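Local coordinates for protein phiAB6 tailspike (PDB 5JS4) that probably binds and fragments the exopolysaccharide of Acinetobacter baumannii, acting as the trimeric beta-helical tailspike of a bacteriophage, at residues 281-286 with 308-313; 313-318 with 338-343. All blocks are in the same frame, centred on the assembly; numbering follows the deposited sequence.

Contact 1. Residues 281-286 with 308-313; sequences KGRYIL and FYYNLG
Arg283 reaches across to residues 310 and 311, and its NH1 donates to Asn311 OD1 at 2.9 Å. The N-H...O angle of 151° is fair, and the oxygen lies in the guanidinium plane, whereas the donor stands 41° above the amide's carbonyl plane. The chain runs out extended, which lays CB, CG and CD past Tyr310 O (CB at 3.4 Å) and brings Tyr310 CB over one face of the guanidinium. NH1 also forms a salt bridge with Glu307, and NE one with Asp316, so several acceptors fix the group's rotation. Lys281 makes its chain contact through CG, which lies 3.4 Å from Leu312 O; its NZ is merely close to Leu312 CD2, at 3.5 Å. Next along the strand, Gly282 N donates to Leu312 O at 3.0 Å, and Gly313 CA touches Gly282 O at 3.2 Å, a CA-H...O contact. The segment axes of helix and strand stand 79° apart, and the helix hands the chain to strand 313-318, the parallel neighbour of strand 282-286, while Leu312 packs on Thr272 of the second subunit.

Contact 2. Residues 313-318 with 338-343; sequences GCIDVD and QNLTAR
Ile315 sits at the middle of a parallel ladder, using both its backbone N and O toward the strand 340-343. Its N donates to Thr341 O at 2.9 Å, within the carbonyl plane; its O accepts from Arg343 N at 2.9 Å, with a C=O...N angle of 168°. Val317 N then donates to Arg343 O at 2.8 Å. The three N-H...O angles, all near 160°, show regular bonding. CA-H groups supplement it: Ala342 CA lies 3.2 Å from Ile315 O, giving that oxygen a second, weaker contact.

Asp316 and Arg343 leave the strands on the same face and lie alongside each other. A chi1 of 65° holds Arg343 CG between its own backbone N and carbonyl carbon, and the bend at chi3 carries NE back above the carboxylate, whose plane is nearly perpendicular to the guanidinium. Their salt bridge is long, OD1 to NE 4.0 Å; the stronger links are through Ser345 OG, bonded to both Asp316 OD1 and Arg343 NE. Asp316 OD2 pairs with Arg283 NE, and Arg343 NH1 bonds a malonic acid molecule, probably from the crystallisation liquor, in a pocket with Tyr310. Thr341 OG1 is satisfied by Gly301 O and Gly303 N, and Gln274 NE2 of the second subunit hydrogen-bonds to both Thr341 OG1 and Gly313 O. The opposite face is apolar: Ile315 CD1 meets Leu340 CD1 at 3.9 Å, and Ile315 also packs on Ala342.

This is the rung-to-rung pairing of a right-handed parallel beta-helix, as in pectate lyase-like proteins. Strand 313-318 lies between strands 282-286 and 340-345, the latter continuing the parallel stack to strand 362-370, while Leu297 of strand 296-298 packs against Ile315 and Leu340.

Contact 1 comes first along the chain and contact 2 follows, and the two share Gly313, where helix 307-312 passes into strand 313-318. Their centres lie about 7 Å apart. Strand 313-318 joins them, pairing in parallel with strand 282-286 and with strand 340-345, so the contacts mark successive steps up the beta-helix. Probable backbone hydrogen bonds tie them directly, Tyr284 O to Asp316 N and Leu286 O to Asp318 N, both 2.8 Å. Tyr310 CE2 of contact 1 packs 3.3 Å from Arg343 NH1 of contact 2, and both residues line the same malonic acid pocket. Each contact also touches the second subunit, placing this region at the trimer interface.

Contact 1. Residues 281-286 with 308-313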
loop_
_atom_site.group_PDB
_atom_site.type_symbol
_atom_site.label_atom_id
_atom_site.label_comp_id
_atom_site.label_asym_id
_atom_site.label_seq_id
_atom_site.Cartn_x
_atom_site.Cartn_y
_atom_site.Cartn_z
ATOM N N LYS A 281 28.631 -22.542 -15.794
ATOM C CA LYS A 281 29.694 -21.746 -15.194
ATOM C C LYS A 281 30.397 -20.946 -16.276
ATOM O O LYS A 281 30.743 -21.486 -17.327
ATOM C CB LYS A 281 30.707 -22.649 -14.487
ATOM C CG LYS A 281 31.809 -21.892 -13.755
ATOM C CD LYS A 281 33.011 -22.777 -13.464
ATOM C CE LYS A 281 34.220 -21.955 -13.049
ATOM N NZ LYS A 281 34.036 -21.327 -11.719
ATOM N N GLY A 282 30.618 -19.663 -16.023
ATOM C CA GLY A 282 31.426 -18.875 -16.934
ATOM C C GLY A 282 31.371 -17.382 -16.726
ATOM O O GLY A 282 30.323 -16.817 -16.410
ATOM N N ARG A 283 32.526 -16.755 -16.909
ATOM C CA ARG A 283 32.654 -15.314 -16.949
ATOM C C ARG A 283 32.812 -14.955 -18.423
ATOM O O ARG A 283 33.900 -15.084 -18.995
ATOM C CB ARG A 283 33.862 -14.879 -16.125
ATOM C CG ARG A 283 34.062 -13.379 -16.049
ATOM C CD ARG A 283 34.970 -13.015 -14.888
ATOM N NE ARG A 283 35.118 -11.572 -14.738
ATOM C CZ ARG A 283 35.638 -10.969 -13.671
ATOM N NH1 ARG A 283 36.070 -11.675 -12.629
ATOM N NH2 ARG A 283 35.726 -9.643 -13.647
ATOM N N TYR A 284 31.707 -14.547 -19.040
ATOM C CA TYR A 284 31.635 -14.378 -20.488
ATOM C C TYR A 284 32.044 -12.971 -20.910
ATOM O O TYR A 284 31.327 -12.003 -20.650
ATOM C CB TYR A 284 30.222 -14.692 -20.988
ATOM C CG TYR A 284 29.811 -16.143 -20.829
ATOM C CD1 TYR A 284 29.190 -16.593 -19.668
ATOM C CD2 TYR A 284 30.035 -17.066 -21.849
ATOM C CE1 TYR A 284 28.808 -17.918 -19.524
ATOM C CE2 TYR A 284 29.656 -18.391 -21.716
ATOM C CZ TYR A 284 29.042 -18.815 -20.557
ATOM O OH TYR A 284 28.665 -20.135 -20.427
ATOM N N ILE A 285 33.197 -12.868 -21.568
ATOM C CA ILE A 285 33.710 -11.581 -22.027
ATOM C C ILE A 285 33.042 -11.185 -23.340
ATOM O O ILE A 285 32.942 -11.996 -24.264
ATOM C CB ILE A 285 35.241 -11.614 -22.238
ATOM C CG1 ILE A 285 35.972 -12.092 -20.976
ATOM C CG2 ILE A 285 35.761 -10.248 -22.674
ATOM C CD1 ILE A 285 35.664 -11.312 -19.715
ATOM N N LEU A 286 32.588 -9.934 -23.409
ATOM C CA LEU A 286 32.047 -9.358 -24.636
ATOM C C LEU A 286 32.825 -8.098 -24.987
ATOM O O LEU A 286 32.864 -7.157 -24.197
ATOM C CB LEU A 286 30.569 -9.013 -24.464
ATOM C CG LEU A 286 29.631 -10.195 -24.212
ATOM C CD1 LEU A 286 28.238 -9.687 -23.891
ATOM C CD2 LEU A 286 29.591 -11.135 -25.407
ATOM N N PHE A 308 33.877 -13.195 -6.543
ATOM C CA PHE A 308 33.473 -14.578 -6.306
ATOM C C PHE A 308 32.335 -14.977 -7.242
ATOM O O PHE A 308 32.384 -16.036 -7.865
ATOM C CB PHE A 308 33.055 -14.784 -4.844
ATOM C CG PHE A 308 32.549 -16.170 -4.542
ATOM C CD1 PHE A 308 33.432 -17.199 -4.248
ATOM C CD2 PHE A 308 31.188 -16.447 -4.552
ATOM C CE1 PHE A 308 32.968 -18.475 -3.967
ATOM C CE2 PHE A 308 30.719 -17.720 -4.276
ATOM C CZ PHE A 308 31.611 -18.736 -3.982
ATOM N N TYR A 309 31.321 -14.125 -7.352
ATOM C CA TYR A 309 30.167 -14.439 -8.196
ATOM C C TYR A 309 30.441 -14.162 -9.678
ATOM O O TYR A 309 29.968 -14.913 -10.532
ATOM C CB TYR A 309 28.888 -13.757 -7.664
ATOM C CG TYR A 309 28.491 -14.355 -6.325
ATOM C CD1 TYR A 309 27.921 -15.628 -6.251
ATOM C CD2 TYR A 309 28.756 -13.690 -5.130
ATOM C CE1 TYR A 309 27.602 -16.204 -5.031
ATOM C CE2 TYR A 309 28.431 -14.254 -3.906
ATOM C CZ TYR A 309 27.859 -15.512 -3.859
ATOM O OH TYR A 309 27.551 -16.080 -2.641
ATOM N N TYR A 310 31.240 -13.140 -9.990
ATOM C CA TYR A 310 31.593 -12.865 -11.393
ATOM C C TYR A 310 32.341 -14.049 -12.012
ATOM O O TYR A 310 32.139 -14.376 -13.181
ATOM C CB TYR A 310 32.467 -11.611 -11.557
ATOM C CG TYR A 310 32.008 -10.364 -10.830
ATOM C CD1 TYR A 310 30.659 -10.123 -10.569
ATOM C CD2 TYR A 310 32.934 -9.403 -10.434
ATOM C CE1 TYR A 310 30.256 -8.976 -9.903
ATOM C CE2 TYR A 310 32.541 -8.256 -9.767
ATOM C CZ TYR A 310 31.203 -8.046 -9.506
ATOM O OH TYR A 310 30.812 -6.904 -8.848
ATOM N N ASN A 311 33.215 -14.673 -11.226
ATOM C CA ASN A 311 33.996 -15.813 -11.701
ATOM C C ASN A 311 33.159 -17.069 -11.916
ATOM O O ASN A 311 33.492 -17.895 -12.763
ATOM C CB ASN A 311 35.151 -16.115 -10.740
ATOM C CG ASN A 311 36.281 -15.111 -10.854
ATOM O OD1 ASN A 311 36.432 -14.444 -11.875
ATOM N ND2 ASN A 311 37.089 -15.008 -9.808
ATOM N N LEU A 312 32.080 -17.212 -11.150
ATOM C CA LEU A 312 31.189 -18.362 -11.290
ATOM C C LEU A 312 30.206 -18.187 -12.444
ATOM O O LEU A 312 29.943 -19.132 -13.186
ATOM C CB LEU A 312 30.431 -18.620 -9.988
ATOM C CG LEU A 312 31.287 -19.077 -8.804
ATOM C CD1 LEU A 312 30.442 -19.188 -7.548
ATOM C CD2 LEU A 312 31.989 -20.396 -9.090
ATOM N N GLY A 313 29.662 -16.987 -12.598
ATOM C CA GLY A 313 28.670 -16.754 -13.636
ATOM C C GLY A 313 28.307 -15.300 -13.838
ATOM O O GLY A 313 27.669 -14.686 -12.984
#

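Contact 2. Residues 313-318 with 338-343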
loop_
_atom_site.group_PDB
_atom_site.type_symbol
_atom_site.label_atom_id
_atom_site.label_comp_id
_atom_site.label_asym_id
_atom_site.label_seq_id
_atom_site.Cartn_x
_atom_site.Cartn_y
_atom_site.Cartn_z
ATOM N N GLY A 313 29.662 -16.987 -12.598
ATOM C CA GLY A 313 28.670 -16.754 -13.636
ATOM C C GLY A 313 28.307 -15.300 -13.838
ATOM O O GLY A 313 27.669 -14.686 -12.984
ATOM N N CYS A 314 28.712 -14.747 -14.975
ATOM C CA CYS A 314 28.298 -13.405 -15.353
ATOM C C CYS A 314 28.611 -13.113 -16.808
ATOM O O CYS A 314 29.356 -13.849 -17.458
ATOM C CB CYS A 314 28.982 -12.344 -14.477
ATOM S SG CYS A 314 30.702 -11.977 -14.908
ATOM N N ILE A 315 28.012 -12.036 -17.301
ATOM C CA ILE A 315 28.448 -11.389 -18.529
ATOM C C ILE A 315 29.373 -10.250 -18.113
ATOM O O ILE A 315 29.032 -9.458 -17.239
ATOM C CB ILE A 315 27.252 -10.865 -19.344
ATOM C CG1 ILE A 315 26.445 -12.049 -19.883
ATOM C CG2 ILE A 315 27.725 -9.971 -20.485
ATOM C CD1 ILE A 315 25.118 -11.677 -20.508
ATOM N N ASP A 316 30.551 -10.193 -18.727
ATOM C CA ASP A 316 31.559 -9.195 -18.398
ATOM C C ASP A 316 31.884 -8.422 -19.673
ATOM O O ASP A 316 32.655 -8.882 -20.521
ATOM C CB ASP A 316 32.796 -9.880 -17.811
ATOM C CG ASP A 316 33.803 -8.903 -17.226
ATOM O OD1 ASP A 316 33.763 -7.702 -17.563
ATOM O OD2 ASP A 316 34.646 -9.349 -16.417
ATOM N N VAL A 317 31.261 -7.256 -19.810
ATOM C CA VAL A 317 31.430 -6.412 -20.985
ATOM C C VAL A 317 32.751 -5.657 -20.874
ATOM O O VAL A 317 33.031 -5.033 -19.852
ATOM C CB VAL A 317 30.259 -5.418 -21.125
ATOM C CG1 VAL A 317 30.468 -4.486 -22.310
ATOM C CG2 VAL A 317 28.944 -6.171 -21.273
ATOM N N ASP A 318 33.560 -5.727 -21.928
ATOM C CA ASP A 318 34.856 -5.052 -21.951
ATOM C C ASP A 318 34.670 -3.583 -22.321
ATOM O O ASP A 318 34.591 -3.231 -23.499
ATOM C CB ASP A 318 35.794 -5.746 -22.940
ATOM C CG ASP A 318 37.180 -5.128 -22.976
ATOM O OD1 ASP A 318 37.463 -4.203 -22.183
ATOM O OD2 ASP A 318 37.991 -5.581 -23.807
ATOM N N GLN A 338 16.478 -11.875 -16.859
ATOM C CA GLN A 338 16.354 -12.534 -15.560
ATOM C C GLN A 338 17.538 -13.403 -15.179
ATOM O O GLN A 338 18.272 -13.889 -16.040
ATOM C CB GLN A 338 15.069 -13.369 -15.501
ATOM C CG GLN A 338 15.032 -14.562 -16.441
ATOM C CD GLN A 338 13.797 -15.427 -16.238
ATOM O OE1 GLN A 338 12.700 -14.919 -16.009
ATOM N NE2 GLN A 338 13.972 -16.738 -16.327
ATOM N N ASN A 339 17.701 -13.590 -13.870
ATOM C CA ASN A 339 18.647 -14.551 -13.323
ATOM C C ASN A 339 20.058 -14.254 -13.818
ATOM O O ASN A 339 20.768 -15.151 -14.263
ATOM C CB ASN A 339 18.215 -15.967 -13.727
ATOM C CG ASN A 339 19.012 -17.049 -13.032
ATOM O OD1 ASN A 339 19.267 -16.967 -11.836
ATOM N ND2 ASN A 339 19.408 -18.073 -13.782
ATOM N N LEU A 340 20.450 -12.985 -13.737
ATOM C CA LEU A 340 21.617 -12.494 -14.460
ATOM C C LEU A 340 22.524 -11.624 -13.605
ATOM O O LEU A 340 22.058 -10.790 -12.838
ATOM C CB LEU A 340 21.164 -11.688 -15.679
ATOM C CG LEU A 340 22.249 -11.007 -16.517
ATOM C CD1 LEU A 340 23.146 -12.034 -17.189
ATOM C CD2 LEU A 340 21.605 -10.091 -17.545
ATOM N N THR A 341 23.825 -11.837 -13.764
ATOM C CA THR A 341 24.851 -10.958 -13.231
ATOM C C THR A 341 25.619 -10.420 -14.429
ATOM O O THR A 341 26.077 -11.193 -15.266
ATOM C CB THR A 341 25.796 -11.728 -12.293
ATOM O OG1 THR A 341 25.020 -12.409 -11.299
ATOM C CG2 THR A 341 26.787 -10.793 -11.607
ATOM N N ALA A 342 25.742 -9.100 -14.529
ATOM C CA ALA A 342 26.460 -8.497 -15.646
ATOM C C ALA A 342 27.218 -7.261 -15.198
ATOM O O ALA A 342 26.659 -6.389 -14.534
ATOM C CB ALA A 342 25.500 -8.152 -16.771
ATOM N N ARG A 343 28.498 -7.200 -15.565
ATOM C CA ARG A 343 29.352 -6.074 -15.227
ATOM C C ARG A 343 30.019 -5.499 -16.467
ATOM O O ARG A 343 30.093 -6.153 -17.513
ATOM C CB ARG A 343 30.428 -6.497 -14.217
ATOM C CG ARG A 343 31.426 -7.525 -14.740
ATOM C CD ARG A 343 32.582 -7.753 -13.777
ATOM N NE ARG A 343 33.514 -6.624 -13.749
ATOM C CZ ARG A 343 33.541 -5.656 -12.830
ATOM N NH1 ARG A 343 32.681 -5.639 -11.814
ATOM N NH2 ARG A 343 34.447 -4.687 -12.930
#